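Local atomic coordinates of thiosulfate sulfurtransferase YnjE (Escherichia coli, PDB entry 2WLR), a protein that catalyses sulfur transfer from thiosulfate to cyanide, giving thiocyanate and sulfite, as a periplasmic monomer built of rhodanese domains. Residues R26-A29 with F30-W34; Y127-W130 with L131-Q135; A153-G156 with A157-Y161; G237-T240 with W241-G245. All coordinates share one frame; numbering follows the deposited sequence.

Contact 1: R26-A29 with F30-W34; sequences RPSA and FYNGW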
loop_
_atom_site.group_PDB
_atom_site.type_symbol
_atom_site.label_atom_id
_atom_site.label_comp_id
_atom_site.label_asym_id
_atom_site.label_seq_id
_atom_site.Cartn_x
_atom_site.Cartn_y
_atom_site.Cartn_z
ATOM N N ARG A 26 8.028 -6.567 -15.284
ATOM C CA ARG A 26 6.998 -5.588 -15.564
ATOM C C ARG A 26 6.773 -4.665 -14.355
ATOM O O ARG A 26 7.143 -5.002 -13.264
ATOM C CB ARG A 26 5.686 -6.330 -15.824
ATOM C CG ARG A 26 5.721 -7.219 -17.035
ATOM C CD ARG A 26 4.430 -7.964 -17.239
ATOM N NE ARG A 26 4.189 -8.839 -16.113
ATOM C CZ ARG A 26 3.061 -9.518 -15.926
ATOM N NH1 ARG A 26 2.051 -9.415 -16.787
ATOM N NH2 ARG A 26 2.911 -10.254 -14.860
ATOM N N PRO A 27 6.098 -3.540 -14.554
ATOM C CA PRO A 27 5.706 -2.728 -13.401
ATOM C C PRO A 27 4.837 -3.529 -12.428
ATOM O O PRO A 27 4.158 -4.496 -12.794
ATOM C CB PRO A 27 4.907 -1.583 -14.026
ATOM C CG PRO A 27 5.441 -1.474 -15.392
ATOM C CD PRO A 27 5.766 -2.865 -15.825
ATOM N N SER A 28 4.828 -3.100 -11.186
ATOM C CA SER A 28 4.165 -3.863 -10.145
ATOM C C SER A 28 2.652 -4.003 -10.328
ATOM O O SER A 28 2.066 -4.942 -9.868
ATOM C CB SER A 28 4.494 -3.311 -8.759
ATOM O OG SER A 28 3.948 -2.018 -8.571
ATOM N N ALA A 29 2.027 -3.052 -11.016
ATOM C CA ALA A 29 0.618 -3.154 -11.255
ATOM C C ALA A 29 0.280 -4.471 -11.916
ATOM O O ALA A 29 -0.671 -5.140 -11.539
ATOM C CB ALA A 29 0.147 -2.026 -12.119
ATOM N N PHE A 30 1.103 -4.859 -12.881
ATOM C CA PHE A 30 0.848 -6.094 -13.636
ATOM C C PHE A 30 1.255 -7.309 -12.811
ATOM O O PHE A 30 0.560 -8.316 -12.796
ATOM C CB PHE A 30 1.504 -6.041 -15.013
ATOM C CG PHE A 30 1.111 -4.830 -15.820
ATOM C CD1 PHE A 30 -0.216 -4.528 -16.018
ATOM C CD2 PHE A 30 2.067 -3.977 -16.306
ATOM C CE1 PHE A 30 -0.600 -3.400 -16.725
ATOM C CE2 PHE A 30 1.699 -2.852 -17.034
ATOM C CZ PHE A 30 0.367 -2.566 -17.232
ATOM N N TYR A 31 2.369 -7.227 -12.135
ATOM C CA TYR A 31 2.767 -8.266 -11.189
ATOM C C TYR A 31 1.642 -8.517 -10.182
ATOM O O TYR A 31 1.341 -9.651 -9.858
ATOM C CB TYR A 31 4.049 -7.833 -10.466
ATOM C CG TYR A 31 4.553 -8.758 -9.390
ATOM C CD1 TYR A 31 5.324 -9.853 -9.666
ATOM C CD2 TYR A 31 4.244 -8.514 -8.080
ATOM C CE1 TYR A 31 5.806 -10.669 -8.692
ATOM C CE2 TYR A 31 4.721 -9.353 -7.073
ATOM C CZ TYR A 31 5.490 -10.410 -7.395
ATOM O OH TYR A 31 5.970 -11.258 -6.404
ATOM N N ASN A 32 1.035 -7.446 -9.676
ATOM C CA ASN A 32 -0.008 -7.568 -8.660
ATOM C C ASN A 32 -1.277 -8.254 -9.163
ATOM O O ASN A 32 -2.067 -8.772 -8.372
ATOM C CB ASN A 32 -0.385 -6.208 -8.080
ATOM C CG ASN A 32 0.714 -5.565 -7.260
ATOM O OD1 ASN A 32 1.635 -6.238 -6.778
ATOM N ND2 ASN A 32 0.548 -4.277 -6.995
ATOM N N GLY A 33 -1.519 -8.181 -10.467
ATOM C CA GLY A 33 -2.726 -8.789 -11.031
ATOM C C GLY A 33 -3.440 -8.005 -12.104
ATOM O O GLY A 33 -4.272 -8.582 -12.793
ATOM N N TRP A 34 -3.156 -6.734 -12.298
ATOM C CA TRP A 34 -3.819 -5.993 -13.371
ATOM C C TRP A 34 -3.432 -6.630 -14.702
ATOM O O TRP A 34 -2.274 -6.803 -15.012
ATOM C CB TRP A 34 -3.424 -4.545 -13.384
ATOM C CG TRP A 34 -4.021 -3.793 -12.259
ATOM C CD1 TRP A 34 -3.394 -3.409 -11.101
ATOM C CD2 TRP A 34 -5.375 -3.335 -12.143
ATOM N NE1 TRP A 34 -4.263 -2.784 -10.295
ATOM C CE2 TRP A 34 -5.476 -2.665 -10.916
ATOM C CE3 TRP A 34 -6.499 -3.390 -12.972
ATOM C CZ2 TRP A 34 -6.662 -2.086 -10.468
ATOM C CZ3 TRP A 34 -7.663 -2.834 -12.534
ATOM C CH2 TRP A 34 -7.740 -2.143 -11.314
HETATM O O HOH W 1 2.569 -2.249 -6.245
#

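Contact 2: Y127-W130 with L131-Q135; sequences YPQW and LHDLQ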
loop_
_atom_site.group_PDB
_atom_site.type_symbol
_atom_site.label_atom_id
_atom_site.label_comp_id
_atom_site.label_asym_id
_atom_site.label_seq_id
_atom_site.Cartn_x
_atom_site.Cartn_y
_atom_site.Cartn_z
ATOM N N TYR A 127 -3.659 2.104 -10.892
ATOM C CA TYR A 127 -2.475 2.694 -11.480
ATOM C C TYR A 127 -2.899 3.749 -12.521
ATOM O O TYR A 127 -4.078 3.778 -12.931
ATOM C CB TYR A 127 -1.588 1.592 -12.060
ATOM C CG TYR A 127 -2.158 0.834 -13.232
ATOM C CD1 TYR A 127 -3.077 -0.189 -13.063
ATOM C CD2 TYR A 127 -1.753 1.139 -14.526
ATOM C CE1 TYR A 127 -3.559 -0.884 -14.139
ATOM C CE2 TYR A 127 -2.262 0.440 -15.624
ATOM C CZ TYR A 127 -3.157 -0.559 -15.418
ATOM O OH TYR A 127 -3.617 -1.225 -16.537
ATOM N N PRO A 128 -1.969 4.621 -12.950
ATOM C CA PRO A 128 -2.406 5.805 -13.715
ATOM C C PRO A 128 -3.154 5.536 -15.011
ATOM O O PRO A 128 -4.228 6.114 -15.238
ATOM C CB PRO A 128 -1.096 6.573 -13.946
ATOM C CG PRO A 128 -0.288 6.237 -12.749
ATOM C CD PRO A 128 -0.583 4.765 -12.512
ATOM N N GLN A 129 -2.626 4.689 -15.874
ATOM C CA GLN A 129 -3.317 4.427 -17.128
ATOM C C GLN A 129 -4.744 3.946 -16.921
ATOM O O GLN A 129 -5.660 4.309 -17.668
ATOM C CB GLN A 129 -2.541 3.450 -18.007
ATOM C CG GLN A 129 -3.072 3.444 -19.444
ATOM C CD GLN A 129 -2.870 4.778 -20.159
ATOM O OE1 GLN A 129 -1.777 5.362 -20.102
ATOM N NE2 GLN A 129 -3.924 5.285 -20.788
ATOM N N TRP A 130 -4.962 3.143 -15.892
ATOM C CA TRP A 130 -6.290 2.593 -15.623
ATOM C C TRP A 130 -7.238 3.739 -15.344
ATOM O O TRP A 130 -8.338 3.806 -15.878
ATOM C CB TRP A 130 -6.249 1.641 -14.419
ATOM C CG TRP A 130 -7.580 1.064 -14.015
ATOM C CD1 TRP A 130 -8.147 -0.087 -14.498
ATOM C CD2 TRP A 130 -8.509 1.591 -13.052
ATOM N NE1 TRP A 130 -9.351 -0.310 -13.898
ATOM C CE2 TRP A 130 -9.608 0.704 -13.006
ATOM C CE3 TRP A 130 -8.536 2.733 -12.238
ATOM C CZ2 TRP A 130 -10.705 0.932 -12.184
ATOM C CZ3 TRP A 130 -9.618 2.937 -11.420
ATOM C CH2 TRP A 130 -10.690 2.036 -11.399
ATOM N N LEU A 131 -6.801 4.660 -14.494
ATOM C CA LEU A 131 -7.645 5.762 -14.092
ATOM C C LEU A 131 -7.884 6.686 -15.269
ATOM O O LEU A 131 -8.975 7.197 -15.439
ATOM C CB LEU A 131 -6.973 6.501 -12.950
ATOM C CG LEU A 131 -7.747 7.619 -12.287
ATOM C CD1 LEU A 131 -9.134 7.138 -11.877
ATOM C CD2 LEU A 131 -6.927 8.098 -11.093
ATOM N N HIS A 132 -6.859 6.923 -16.071
ATOM C CA HIS A 132 -7.051 7.748 -17.253
ATOM C C HIS A 132 -8.082 7.091 -18.183
ATOM O O HIS A 132 -9.027 7.753 -18.635
ATOM C CB HIS A 132 -5.724 7.993 -17.940
ATOM C CG HIS A 132 -5.849 8.800 -19.182
ATOM N ND1 HIS A 132 -6.254 10.116 -19.182
ATOM C CD2 HIS A 132 -5.637 8.464 -20.473
ATOM C CE1 HIS A 132 -6.277 10.562 -20.426
ATOM N NE2 HIS A 132 -5.922 9.576 -21.230
ATOM N N ASP A 133 -7.916 5.814 -18.462
ATOM C CA ASP A 133 -8.873 5.103 -19.327
ATOM C C ASP A 133 -10.288 5.173 -18.763
ATOM O O ASP A 133 -11.242 5.409 -19.525
ATOM C CB ASP A 133 -8.474 3.631 -19.542
ATOM C CG ASP A 133 -7.210 3.461 -20.369
ATOM O OD1 ASP A 133 -6.800 4.399 -21.066
ATOM O OD2 ASP A 133 -6.609 2.366 -20.295
ATOM N N LEU A 134 -10.456 4.976 -17.458
ATOM C CA LEU A 134 -11.768 5.104 -16.818
ATOM C C LEU A 134 -12.361 6.476 -17.098
ATOM O O LEU A 134 -13.497 6.593 -17.538
ATOM C CB LEU A 134 -11.655 4.897 -15.317
ATOM C CG LEU A 134 -12.943 5.031 -14.502
ATOM C CD1 LEU A 134 -13.852 3.882 -14.782
ATOM C CD2 LEU A 134 -12.630 5.166 -13.014
ATOM N N GLN A 135 -11.572 7.521 -16.864
ATOM C CA GLN A 135 -12.035 8.897 -17.061
ATOM C C GLN A 135 -12.427 9.191 -18.492
ATOM O O GLN A 135 -13.264 10.076 -18.764
ATOM C CB GLN A 135 -10.941 9.881 -16.656
ATOM C CG GLN A 135 -10.626 9.896 -15.197
ATOM C CD GLN A 135 -9.391 10.743 -14.843
ATOM O OE1 GLN A 135 -8.551 11.061 -15.690
ATOM N NE2 GLN A 135 -9.279 11.094 -13.572
#

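Contact 3: A153-G156 with A157-Y161; sequences AAWG and APKLY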
loop_
_atom_site.group_PDB
_atom_site.type_symbol
_atom_site.label_atom_id
_atom_site.label_comp_id
_atom_site.label_asym_id
_atom_site.label_seq_id
_atom_site.Cartn_x
_atom_site.Cartn_y
_atom_site.Cartn_z
ATOM N N ALA A 153 -6.265 13.764 -1.551
ATOM C CA ALA A 153 -6.268 14.020 -0.110
ATOM C C ALA A 153 -4.928 14.602 0.313
ATOM O O ALA A 153 -3.872 14.125 -0.107
ATOM C CB ALA A 153 -6.562 12.687 0.683
ATOM N N ALA A 154 -4.977 15.635 1.139
ATOM C CA ALA A 154 -3.788 16.217 1.737
ATOM C C ALA A 154 -4.185 17.015 2.965
ATOM O O ALA A 154 -5.367 17.292 3.188
ATOM C CB ALA A 154 -3.029 17.098 0.735
ATOM N N TRP A 155 -3.192 17.373 3.768
ATOM C CA TRP A 155 -3.409 18.204 4.938
ATOM C C TRP A 155 -3.642 19.663 4.517
ATOM O O TRP A 155 -2.887 20.216 3.727
ATOM C CB TRP A 155 -2.234 18.117 5.926
ATOM C CG TRP A 155 -2.398 19.126 7.015
ATOM C CD1 TRP A 155 -3.149 18.989 8.119
ATOM C CD2 TRP A 155 -1.845 20.458 7.056
ATOM N NE1 TRP A 155 -3.109 20.146 8.873
ATOM C CE2 TRP A 155 -2.321 21.065 8.230
ATOM C CE3 TRP A 155 -1.016 21.195 6.202
ATOM C CZ2 TRP A 155 -1.974 22.376 8.596
ATOM C CZ3 TRP A 155 -0.671 22.503 6.557
ATOM C CH2 TRP A 155 -1.150 23.072 7.744
ATOM N N GLY A 156 -4.715 20.237 5.042
ATOM C CA GLY A 156 -4.985 21.661 4.891
ATOM C C GLY A 156 -5.688 22.019 3.600
ATOM O O GLY A 156 -6.149 21.153 2.855
ATOM N N ALA A 157 -5.807 23.319 3.353
ATOM C CA ALA A 157 -6.452 23.790 2.141
ATOM C C ALA A 157 -5.609 23.398 0.935
ATOM O O ALA A 157 -4.375 23.232 1.056
ATOM C CB ALA A 157 -6.652 25.327 2.193
ATOM N N PRO A 158 -6.252 23.287 -0.232
ATOM C CA PRO A 158 -5.507 22.881 -1.408
ATOM C C PRO A 158 -4.287 23.756 -1.636
ATOM O O PRO A 158 -4.397 24.994 -1.624
ATOM C CB PRO A 158 -6.506 23.035 -2.556
ATOM C CG PRO A 158 -7.798 23.265 -1.963
ATOM C CD PRO A 158 -7.684 23.477 -0.502
ATOM N N LYS A 159 -3.138 23.119 -1.822
ATOM C CA LYS A 159 -1.886 23.800 -2.142
ATOM C C LYS A 159 -1.432 23.316 -3.518
ATOM O O LYS A 159 -1.797 23.895 -4.533
ATOM C CB LYS A 159 -0.845 23.564 -1.039
ATOM C CG LYS A 159 -1.097 24.413 0.247
ATOM C CD LYS A 159 -0.252 23.935 1.430
ATOM C CE LYS A 159 -0.821 22.640 2.106
ATOM N NZ LYS A 159 -2.188 22.763 2.767
ATOM N N LEU A 160 -0.687 22.216 -3.556
ATOM C CA LEU A 160 -0.200 21.686 -4.824
ATOM C C LEU A 160 -1.327 21.347 -5.804
ATOM O O LEU A 160 -1.171 21.527 -7.008
ATOM C CB LEU A 160 0.676 20.470 -4.550
ATOM C CG LEU A 160 2.027 20.828 -3.943
ATOM C CD1 LEU A 160 2.703 19.530 -3.463
ATOM C CD2 LEU A 160 2.879 21.625 -4.940
ATOM N N TYR A 161 -2.453 20.871 -5.281
ATOM C CA TYR A 161 -3.639 20.597 -6.082
ATOM C C TYR A 161 -4.022 21.786 -6.965
ATOM O O TYR A 161 -4.422 21.597 -8.090
ATOM C CB TYR A 161 -4.816 20.242 -5.177
ATOM C CG TYR A 161 -6.171 20.068 -5.862
ATOM C CD1 TYR A 161 -6.966 21.179 -6.199
ATOM C CD2 TYR A 161 -6.700 18.807 -6.138
ATOM C CE1 TYR A 161 -8.210 21.021 -6.786
ATOM C CE2 TYR A 161 -7.945 18.652 -6.722
ATOM C CZ TYR A 161 -8.710 19.774 -7.068
ATOM O OH TYR A 161 -9.940 19.597 -7.653
#

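Contact 4: G237-T240 with W241-G245; sequences GWQT and WSDAG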
loop_
_atom_site.group_PDB
_atom_site.type_symbol
_atom_site.label_atom_id
_atom_site.label_comp_id
_atom_site.label_asym_id
_atom_site.label_seq_id
_atom_site.Cartn_x
_atom_site.Cartn_y
_atom_site.Cartn_z
ATOM N N GLY A 237 0.607 7.056 -5.433
ATOM C CA GLY A 237 0.122 8.414 -5.367
ATOM C C GLY A 237 0.328 9.253 -6.601
ATOM O O GLY A 237 0.584 8.772 -7.682
ATOM N N TRP A 238 0.245 10.560 -6.382
ATOM C CA TRP A 238 0.357 11.551 -7.435
ATOM C C TRP A 238 1.587 11.406 -8.301
ATOM O O TRP A 238 1.509 11.625 -9.495
ATOM C CB TRP A 238 0.355 12.939 -6.799
ATOM C CG TRP A 238 0.836 14.005 -7.753
ATOM C CD1 TRP A 238 2.058 14.596 -7.741
ATOM C CD2 TRP A 238 0.128 14.543 -8.886
ATOM N NE1 TRP A 238 2.161 15.480 -8.794
ATOM C CE2 TRP A 238 0.992 15.462 -9.509
ATOM C CE3 TRP A 238 -1.129 14.302 -9.459
ATOM C CZ2 TRP A 238 0.611 16.199 -10.643
ATOM C CZ3 TRP A 238 -1.508 15.039 -10.588
ATOM C CH2 TRP A 238 -0.616 15.965 -11.166
ATOM N N GLN A 239 2.717 11.086 -7.691
ATOM C CA GLN A 239 3.963 11.084 -8.458
ATOM C C GLN A 239 3.883 10.110 -9.627
ATOM O O GLN A 239 4.496 10.341 -10.671
ATOM C CB GLN A 239 5.159 10.777 -7.573
ATOM C CG GLN A 239 6.505 11.150 -8.228
ATOM C CD GLN A 239 6.551 12.590 -8.687
ATOM O OE1 GLN A 239 6.113 13.499 -7.975
ATOM N NE2 GLN A 239 7.087 12.812 -9.885
ATOM N N THR A 240 3.159 9.007 -9.470
ATOM C CA THR A 240 3.019 8.056 -10.572
ATOM C C THR A 240 2.232 8.654 -11.759
ATOM O O THR A 240 2.514 8.329 -12.913
ATOM C CB THR A 240 2.370 6.704 -10.150
ATOM O OG1 THR A 240 0.987 6.863 -9.791
ATOM C CG2 THR A 240 3.182 5.997 -9.032
ATOM N N TRP A 241 1.218 9.454 -11.479
ATOM C CA TRP A 241 0.496 10.188 -12.520
ATOM C C TRP A 241 1.398 11.186 -13.223
ATOM O O TRP A 241 1.417 11.252 -14.455
ATOM C CB TRP A 241 -0.714 10.908 -11.926
ATOM C CG TRP A 241 -1.609 11.511 -12.986
ATOM C CD1 TRP A 241 -1.517 12.742 -13.537
ATOM C CD2 TRP A 241 -2.752 10.893 -13.570
ATOM N NE1 TRP A 241 -2.499 12.930 -14.441
ATOM C CE2 TRP A 241 -3.307 11.819 -14.477
ATOM C CE3 TRP A 241 -3.383 9.655 -13.412
ATOM C CZ2 TRP A 241 -4.414 11.524 -15.248
ATOM C CZ3 TRP A 241 -4.469 9.377 -14.155
ATOM C CH2 TRP A 241 -5.004 10.311 -15.062
ATOM N N SER A 242 2.143 11.938 -12.432
ATOM C CA SER A 242 3.075 12.948 -12.945
ATOM C C SER A 242 4.116 12.291 -13.856
ATOM O O SER A 242 4.339 12.731 -15.005
ATOM C CB SER A 242 3.749 13.670 -11.776
ATOM O OG SER A 242 4.605 14.721 -12.230
ATOM N N ASP A 243 4.720 11.215 -13.364
ATOM C CA ASP A 243 5.736 10.495 -14.121
ATOM C C ASP A 243 5.192 9.804 -15.381
ATOM O O ASP A 243 5.942 9.582 -16.334
ATOM C CB ASP A 243 6.458 9.505 -13.214
ATOM C CG ASP A 243 7.349 10.204 -12.170
ATOM O OD1 ASP A 243 7.402 11.444 -12.148
ATOM O OD2 ASP A 243 8.001 9.507 -11.375
ATOM N N ALA A 244 3.901 9.485 -15.413
ATOM C CA ALA A 244 3.273 8.898 -16.604
ATOM C C ALA A 244 3.030 9.906 -17.718
ATOM O O ALA A 244 2.699 9.508 -18.828
ATOM C CB ALA A 244 1.958 8.178 -16.229
ATOM N N GLY A 245 3.208 11.187 -17.424
ATOM C CA GLY A 245 2.987 12.245 -18.419
ATOM C C GLY A 245 1.530 12.424 -18.813
ATOM O O GLY A 245 1.227 13.001 -19.848
HETATM O O HOH W 2 4.573 17.077 -9.663
#

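Contact 1: R26-A29 with F30-W34
Arg26 and Phe30 meet across the first turn of the short helix 28-32, a local, buried contact that runs from the helix N-cap at Pro27 to a Schellman motif at Gly33. The helix follows strand 21-24 in a beta-alpha-beta unit of the first rhodanese repeat. Bent at its third torsion (chi3 -62°), the Arg26 chain crosses Phe30 at about a right angle and lays one guanidinium face, near its rim, over Phe30 CB, with NH1 3.9 Å from that carbon. The charged end is held from outside the turn: NH2 forms a salt bridge with Asp24 and a hydrogen bond with the Gly43 carbonyl, while NH1 is hydrogen-bonded to Gln36 OE1. A leucine in place of Arg26 would probably leave the Asp24 carboxylate without its mate and Phe30 CB without its flat cover. Pro27 CD sits at the ring edge of Phe30, 3.9 Å from CD2, while the N-cap carbonyl Pro27 O accepts Phe30 N at 3.1 Å. A water bridges the polar flank, 2.7 Å from Ser28 OG and accepting from Asn32 ND2. Gly33 has a positive phi of 139°, where a CB would jam against the preceding carbonyl. Ala29 O receives a weak bond from Gly33 N and a firmer one from Trp34 N at 3.0 Å, and lies at the edge of the Trp34 indole, 3.3 Å from CD1.

Contact 2: Y127-W130 with L131-Q135
With its CG anti to the backbone N (chi1 -166°) and a bend at chi2 (65°), the Gln129 chain folds along the helix toward Asp133, whose own CG stands beside its backbone N. The two side chains thus join i to i+4 on the first turns of helix 128-135, with Tyr127 at the N-cap position, in a rhodanese-like domain. Gln129 NE2 donates to Asp133 OD1 at 3.0 Å; the acceptor lies in the amide plane, but the amide comes from above the carboxylate plane, the two groups being turned 50° apart. The same NE2 lies 3.6 Å from His132 CD2, at the edge of the imidazole. An alanine in place of Asp133 would probably leave Gln129 NE2 without this acceptor and its amide set free to turn. Asp133 N also donates to Gln129 O at 2.8 Å, the backbone i to i+4 bond. On a buried flank, Trp130 and Leu134 run alongside each other; the indole NE1 is satisfied by the Thr141 carbonyl, and the Trp130 ring also meets that of Trp34. Leu134 packs on Trp148 of strand 148-154, while its CD2 methyl approaches the six-membered ring of Trp130, 4.0 Å from CH2.

Contact 3: A153-G156 with A157-Y161
Lys159 curls back over the turn that precedes it and brings its ammonium beside the six-membered ring of Trp155, with NZ 4.0 Å from Trp155 CE3. The approach to the indole is oblique, and the hold comes from the backbone: NZ donates to Trp155 O at 2.8 Å, lying in the carbonyl plane on a lone pair. A second bond of the same length joins NZ to Ala157 O, again in the plane of that carbonyl. One ammonium group thus ties together two carbonyls from either side of Gly156. The bends at chi3 (-78°) and chi4 (-64°) make this possible, turning the chain back toward the peptides. The turn is the first link of a beta-alpha-beta unit of the second rhodanese repeat, leading from the end of strand 148-154 into the short helix 160-163, ahead of strand 170-173. Gly156, at its middle, has a positive phi of 84°, which favours glycine; a CB at this position would also clash with Lys159 NZ. Its N and O are hydrogen-bonded to strand 170-173, N to Asp173 OD1 and O to Tyr171 OH, whereas the Lys159 and Trp155 side chains lie at the surface. Pro158 carries the chain on from the gripped Ala157 carbonyl and rests against Tyr171. The Trp155 indole touches Asn175 and comes within about 4 Å of a bound HEPES molecule.

Contact 4: G237-T240 with W241-G245
The backbone makes a short helix from Trp238 to about Asp243, with i to i+4 bonds from Ser242 N to Trp238 O at 3.0 Å and from Asp243 N to Gln239 O at 2.8 Å. On its flank, Trp238 and Trp241 set their indoles nearly parallel, planes 24° apart, but slid so far that the rings barely overlap; the closest approach is Trp238 CZ3 to Trp241 CD1 at 3.7 Å. Ser242 CB covers one face of Trp238 near its rim, and a water in the ring plane accepts from Trp238 NE1. Arg211 adds a cation-pi contact to Trp238, while Trp241 NE1 is bound by the Pro247 carbonyl. This helix follows strand 231-234 of the parallel sheet in the second rhodanese repeat and packs on helix 128-135 through Thr240 and Trp241. At its start Thr240 OG1, placed between backbone N and carbonyl carbon (chi1 68°), donates to Gly237 O at 2.9 Å, a carbonyl that also takes Thr240 N. At its far end the chain leaves through a Schellman motif at Gly245. Along the exposed flank Gln239 NE2 donates to Asp243 OD1 at 2.7 Å, reaching it from above the carboxylate plane, with amide and carboxylate 65° apart.

In the fold
All four contacts are local turns met in series along the chain, so none crosses or encloses another. Contact 1 closes the helical turn after strand 21-24 in the first rhodanese repeat. Contact 2 opens the helix after strand 125-126, and the two touch directly: Trp34 packs against Tyr127 and Trp130, which joins the first repeat to the rhodanese-like domain that follows. Contact 3 rounds the loop from strand 148-154 to helix 160-163, about 10 Å from contact 2 between nearest atoms. Contact 4 returns to contact 2, where Thr240 lies on Pro128 and Trp241 on Pro128, His132 and Gln135, so helices 128-135 and 238-243, which follow strands 125-126 and 231-234 of one sheet, meet.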